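Local coordinates for T-cell surface glycoprotein CD1A1 antigen (Gallus gallus, PDB 3JVG), which probably presents lipid antigens to T cells, as CD1 molecules do, in a groove formed by its MHC class I-like domain, at residues S5-Q17 with V24-G36. Numbering follows the deposited sequence.
Sequences SHMLKLLHFATFQ and VGGLGLLGDVKMG
The ring of F13 lies flat over G25, whose CA sits 4.0 Å from the ring centroid, 16° off the ring normal, in a CH-pi contact; an aromatic ring of another protein's chain also meets it edge-to-face. A chi1 of 53° sets CG between the backbone N and carbonyl carbon and swings the ring across the neighbouring strand, where glycine, lacking a side chain, lets it settle on the backbone. H12, on the other sheet face, brings CD2 to 3.9 Å from V24 CG1, while its ND1 is hydrogen-bonded to S93 OG and its ring meets Y71 and F75 edge-to-face. Seven backbone hydrogen bonds tie the strands, from G25 N to F13 O at one end to G31 N to M7 O at the other; the straightest, at 177°, is L11 N to L27 O. This is an antiparallel beta hairpin in the middle of the MHC-I-like platform, the sheet that floors the groove beneath helices 58-82 and 148-172. H12 and V24 reach the first helix, L8 and L30 the second; G26 and G28, on the same face, carry no side chain, consistent with a low floor there. On the opposite face L11 CD1 packs 3.9 Å from L29 CD1, branched apolar groups suited to such packing, and L11 also meets an aromatic side chain of the other protein's chain, whose acidic side chain pairs with K9 NZ. At the far end a type II' turn from L30 to V33, with G31 at a positive phi that glycine adopts easily, leads into strand 33-36.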
loop_
_atom_site.group_PDB
_atom_site.type_symbol
_atom_site.label_atom_id
_atom_site.label_comp_id
_atom_site.label_asym_id
_atom_site.label_seq_id
_atom_site.Cartn_x
_atom_site.Cartn_y
_atom_site.Cartn_z
ATOM N N SER A 5 5.327 6.038 -17.285
ATOM C CA SER A 5 5.118 4.658 -16.702
ATOM C C SER A 5 3.757 4.374 -16.018
ATOM O O SER A 5 3.328 5.109 -15.129
ATOM C CB SER A 5 6.294 4.256 -15.803
ATOM O OG SER A 5 5.934 3.290 -14.822
ATOM N N HIS A 6 3.119 3.272 -16.428
ATOM C CA HIS A 6 1.872 2.796 -15.818
ATOM C C HIS A 6 1.883 1.304 -15.519
ATOM O O HIS A 6 2.577 0.525 -16.162
ATOM C CB HIS A 6 0.701 3.101 -16.753
ATOM C CG HIS A 6 0.493 4.563 -16.967
ATOM N ND1 HIS A 6 1.070 5.245 -18.017
ATOM C CD2 HIS A 6 -0.164 5.488 -16.227
ATOM C CE1 HIS A 6 0.757 6.525 -17.928
ATOM N NE2 HIS A 6 -0.001 6.696 -16.860
ATOM N N MET A 7 1.055 0.909 -14.571
ATOM C CA MET A 7 1.069 -0.445 -14.055
ATOM C C MET A 7 -0.333 -0.868 -13.671
ATOM O O MET A 7 -1.075 -0.121 -13.052
ATOM C CB MET A 7 1.977 -0.502 -12.828
ATOM C CG MET A 7 1.853 -1.742 -11.973
ATOM S SD MET A 7 3.123 -1.841 -10.663
ATOM C CE MET A 7 4.565 -2.271 -11.625
ATOM N N LEU A 8 -0.658 -2.096 -14.002
ATOM C CA LEU A 8 -1.896 -2.704 -13.612
ATOM C C LEU A 8 -1.435 -3.842 -12.735
ATOM O O LEU A 8 -0.615 -4.674 -13.221
ATOM C CB LEU A 8 -2.628 -3.279 -14.843
ATOM C CG LEU A 8 -3.921 -4.022 -14.536
ATOM C CD1 LEU A 8 -4.687 -3.160 -13.596
ATOM C CD2 LEU A 8 -4.657 -4.142 -15.746
ATOM N N LYS A 9 -1.975 -3.923 -11.519
ATOM C CA LYS A 9 -1.554 -4.935 -10.592
ATOM C C LYS A 9 -2.701 -5.606 -9.822
ATOM O O LYS A 9 -3.538 -4.929 -9.183
ATOM C CB LYS A 9 -0.579 -4.346 -9.571
ATOM C CG LYS A 9 0.082 -5.365 -8.733
ATOM C CD LYS A 9 0.737 -4.732 -7.492
ATOM C CE LYS A 9 2.012 -4.018 -7.754
ATOM N NZ LYS A 9 2.220 -2.965 -6.669
ATOM N N LEU A 10 -2.716 -6.920 -9.843
ATOM C CA LEU A 10 -3.700 -7.660 -9.081
ATOM C C LEU A 10 -2.987 -8.336 -7.940
ATOM O O LEU A 10 -2.014 -9.092 -8.167
ATOM C CB LEU A 10 -4.366 -8.727 -9.946
ATOM C CG LEU A 10 -5.094 -8.233 -11.217
ATOM C CD1 LEU A 10 -5.627 -9.446 -12.008
ATOM C CD2 LEU A 10 -6.270 -7.246 -10.860
ATOM N N LEU A 11 -3.512 -8.136 -6.745
ATOM C CA LEU A 11 -2.946 -8.690 -5.537
ATOM C C LEU A 11 -3.941 -9.686 -4.937
ATOM O O LEU A 11 -5.181 -9.429 -4.840
ATOM C CB LEU A 11 -2.751 -7.545 -4.562
ATOM C CG LEU A 11 -1.730 -6.436 -4.859
ATOM C CD1 LEU A 11 -1.600 -5.499 -3.605
ATOM C CD2 LEU A 11 -0.241 -7.029 -5.331
ATOM N N HIS A 12 -3.436 -10.804 -4.484
ATOM C CA HIS A 12 -4.286 -11.770 -3.806
ATOM C C HIS A 12 -3.542 -12.274 -2.562
ATOM O O HIS A 12 -2.280 -12.317 -2.524
ATOM C CB HIS A 12 -4.623 -12.868 -4.812
ATOM C CG HIS A 12 -4.694 -14.270 -4.258
ATOM N ND1 HIS A 12 -3.590 -15.107 -4.202
ATOM C CD2 HIS A 12 -5.754 -15.022 -3.851
ATOM C CE1 HIS A 12 -3.960 -16.292 -3.744
ATOM N NE2 HIS A 12 -5.263 -16.265 -3.511
ATOM N N PHE A 13 -4.287 -12.592 -1.510
ATOM C CA PHE A 13 -3.647 -13.243 -0.362
ATOM C C PHE A 13 -4.599 -14.214 0.250
ATOM O O PHE A 13 -5.823 -14.063 0.107
ATOM C CB PHE A 13 -3.150 -12.280 0.702
ATOM C CG PHE A 13 -4.194 -11.278 1.207
ATOM C CD1 PHE A 13 -4.911 -11.532 2.377
ATOM C CD2 PHE A 13 -4.381 -10.058 0.546
ATOM C CE1 PHE A 13 -5.825 -10.640 2.861
ATOM C CE2 PHE A 13 -5.313 -9.121 1.028
ATOM C CZ PHE A 13 -6.029 -9.420 2.183
ATOM N N ALA A 14 -4.033 -15.209 0.941
ATOM C CA ALA A 14 -4.818 -16.287 1.548
ATOM C C ALA A 14 -4.158 -16.804 2.814
ATOM O O ALA A 14 -2.977 -17.191 2.824
ATOM C CB ALA A 14 -5.024 -17.420 0.548
ATOM N N THR A 15 -4.909 -16.794 3.898
ATOM C CA THR A 15 -4.450 -17.428 5.104
ATOM C C THR A 15 -5.105 -18.806 5.176
ATOM O O THR A 15 -6.340 -18.930 5.319
ATOM C CB THR A 15 -4.870 -16.622 6.373
ATOM O OG1 THR A 15 -4.407 -15.282 6.262
ATOM C CG2 THR A 15 -4.272 -17.229 7.577
ATOM N N PHE A 16 -4.304 -19.846 5.120
ATOM C CA PHE A 16 -4.868 -21.165 5.338
ATOM C C PHE A 16 -4.930 -21.477 6.812
ATOM O O PHE A 16 -3.900 -21.695 7.455
ATOM C CB PHE A 16 -4.086 -22.209 4.540
ATOM C CG PHE A 16 -4.114 -21.946 3.046
ATOM C CD1 PHE A 16 -3.386 -20.883 2.499
ATOM C CD2 PHE A 16 -4.951 -22.706 2.191
ATOM C CE1 PHE A 16 -3.442 -20.597 1.145
ATOM C CE2 PHE A 16 -5.017 -22.406 0.800
ATOM C CZ PHE A 16 -4.243 -21.357 0.294
ATOM N N GLN A 17 -6.123 -21.494 7.372
ATOM C CA GLN A 17 -6.238 -21.754 8.823
ATOM C C GLN A 17 -6.209 -23.244 9.214
ATOM O O GLN A 17 -5.646 -23.597 10.246
ATOM C CB GLN A 17 -7.474 -21.079 9.395
ATOM C CG GLN A 17 -7.585 -19.615 8.993
ATOM C CD GLN A 17 -8.772 -18.951 9.637
ATOM O OE1 GLN A 17 -9.916 -19.168 9.211
ATOM N NE2 GLN A 17 -8.517 -18.147 10.683
ATOM N N VAL A 24 -9.514 -15.391 2.167
ATOM C CA VAL A 24 -8.894 -14.863 0.974
ATOM C C VAL A 24 -9.170 -13.376 0.893
ATOM O O VAL A 24 -10.241 -12.905 1.297
ATOM C CB VAL A 24 -9.492 -15.550 -0.265
ATOM C CG1 VAL A 24 -8.845 -15.062 -1.542
ATOM C CG2 VAL A 24 -9.367 -17.094 -0.161
ATOM N N GLY A 25 -8.251 -12.620 0.346
ATOM C CA GLY A 25 -8.605 -11.263 -0.034
ATOM C C GLY A 25 -7.914 -10.947 -1.344
ATOM O O GLY A 25 -6.991 -11.650 -1.729
ATOM N N GLY A 26 -8.382 -9.912 -2.041
ATOM C CA GLY A 26 -7.658 -9.431 -3.201
ATOM C C GLY A 26 -8.006 -8.025 -3.607
ATOM O O GLY A 26 -9.132 -7.547 -3.328
ATOM N N LEU A 27 -7.066 -7.380 -4.286
ATOM C CA LEU A 27 -7.143 -5.979 -4.706
ATOM C C LEU A 27 -6.645 -5.817 -6.112
ATOM O O LEU A 27 -5.717 -6.538 -6.531
ATOM C CB LEU A 27 -6.223 -5.114 -3.822
ATOM C CG LEU A 27 -6.739 -4.149 -2.763
ATOM C CD1 LEU A 27 -5.663 -3.058 -2.438
ATOM C CD2 LEU A 27 -8.062 -3.467 -3.133
ATOM N N GLY A 28 -7.251 -4.889 -6.843
ATOM C CA GLY A 28 -6.878 -4.541 -8.245
ATOM C C GLY A 28 -6.362 -3.102 -8.200
ATOM O O GLY A 28 -7.027 -2.225 -7.628
ATOM N N LEU A 29 -5.170 -2.853 -8.725
ATOM C CA LEU A 29 -4.625 -1.520 -8.678
ATOM C C LEU A 29 -4.179 -1.059 -10.032
ATOM O O LEU A 29 -3.626 -1.847 -10.808
ATOM C CB LEU A 29 -3.406 -1.470 -7.732
ATOM C CG LEU A 29 -3.617 -1.793 -6.243
ATOM C CD1 LEU A 29 -2.316 -2.229 -5.565
ATOM C CD2 LEU A 29 -4.230 -0.617 -5.499
ATOM N N LEU A 30 -4.371 0.225 -10.270
ATOM C CA LEU A 30 -3.882 0.909 -11.428
ATOM C C LEU A 30 -3.021 2.031 -10.848
ATOM O O LEU A 30 -3.520 3.071 -10.376
ATOM C CB LEU A 30 -5.096 1.455 -12.209
ATOM C CG LEU A 30 -5.094 1.671 -13.734
ATOM C CD1 LEU A 30 -5.514 3.054 -14.155
ATOM C CD2 LEU A 30 -3.873 1.146 -14.518
ATOM N N GLY A 31 -1.717 1.819 -10.866
ATOM C CA GLY A 31 -0.803 2.645 -10.062
ATOM C C GLY A 31 -1.211 2.525 -8.599
ATOM O O GLY A 31 -1.246 1.399 -8.024
ATOM N N ASP A 32 -1.544 3.649 -7.967
ATOM C CA ASP A 32 -2.033 3.569 -6.578
ATOM C C ASP A 32 -3.541 3.816 -6.547
ATOM O O ASP A 32 -4.075 4.070 -5.497
ATOM C CB ASP A 32 -1.325 4.573 -5.640
ATOM C CG ASP A 32 -1.440 6.009 -6.121
ATOM O OD1 ASP A 32 -2.031 6.242 -7.189
ATOM O OD2 ASP A 32 -0.933 6.946 -5.431
ATOM N N VAL A 33 -4.202 3.802 -7.700
ATOM C CA VAL A 33 -5.658 3.954 -7.728
ATOM C C VAL A 33 -6.300 2.578 -7.557
ATOM O O VAL A 33 -6.054 1.647 -8.385
ATOM C CB VAL A 33 -6.135 4.572 -9.030
ATOM C CG1 VAL A 33 -7.676 4.581 -9.068
ATOM C CG2 VAL A 33 -5.518 5.986 -9.274
ATOM N N LYS A 34 -7.085 2.417 -6.486
ATOM C CA LYS A 34 -7.713 1.123 -6.212
ATOM C C LYS A 34 -8.907 0.914 -7.135
ATOM O O LYS A 34 -9.887 1.641 -7.029
ATOM C CB LYS A 34 -8.107 1.016 -4.747
ATOM C CG LYS A 34 -6.865 0.814 -3.824
ATOM C CD LYS A 34 -7.257 0.936 -2.325
ATOM C CE LYS A 34 -6.053 0.648 -1.380
ATOM N NZ LYS A 34 -6.425 0.387 0.084
ATOM N N MET A 35 -8.818 -0.080 -8.043
ATOM C CA MET A 35 -9.880 -0.296 -9.024
ATOM C C MET A 35 -11.022 -1.047 -8.375
ATOM O O MET A 35 -12.163 -0.739 -8.619
ATOM C CB MET A 35 -9.375 -1.065 -10.245
ATOM C CG MET A 35 -8.347 -0.263 -11.055
ATOM S SD MET A 35 -7.946 -1.213 -12.529
ATOM C CE MET A 35 -7.119 -2.603 -11.777
ATOM N N GLY A 36 -10.710 -2.031 -7.553
ATOM C CA GLY A 36 -11.714 -2.817 -6.861
ATOM C C GLY A 36 -11.091 -3.902 -5.994
ATOM O O GLY A 36 -9.867 -3.950 -5.778
#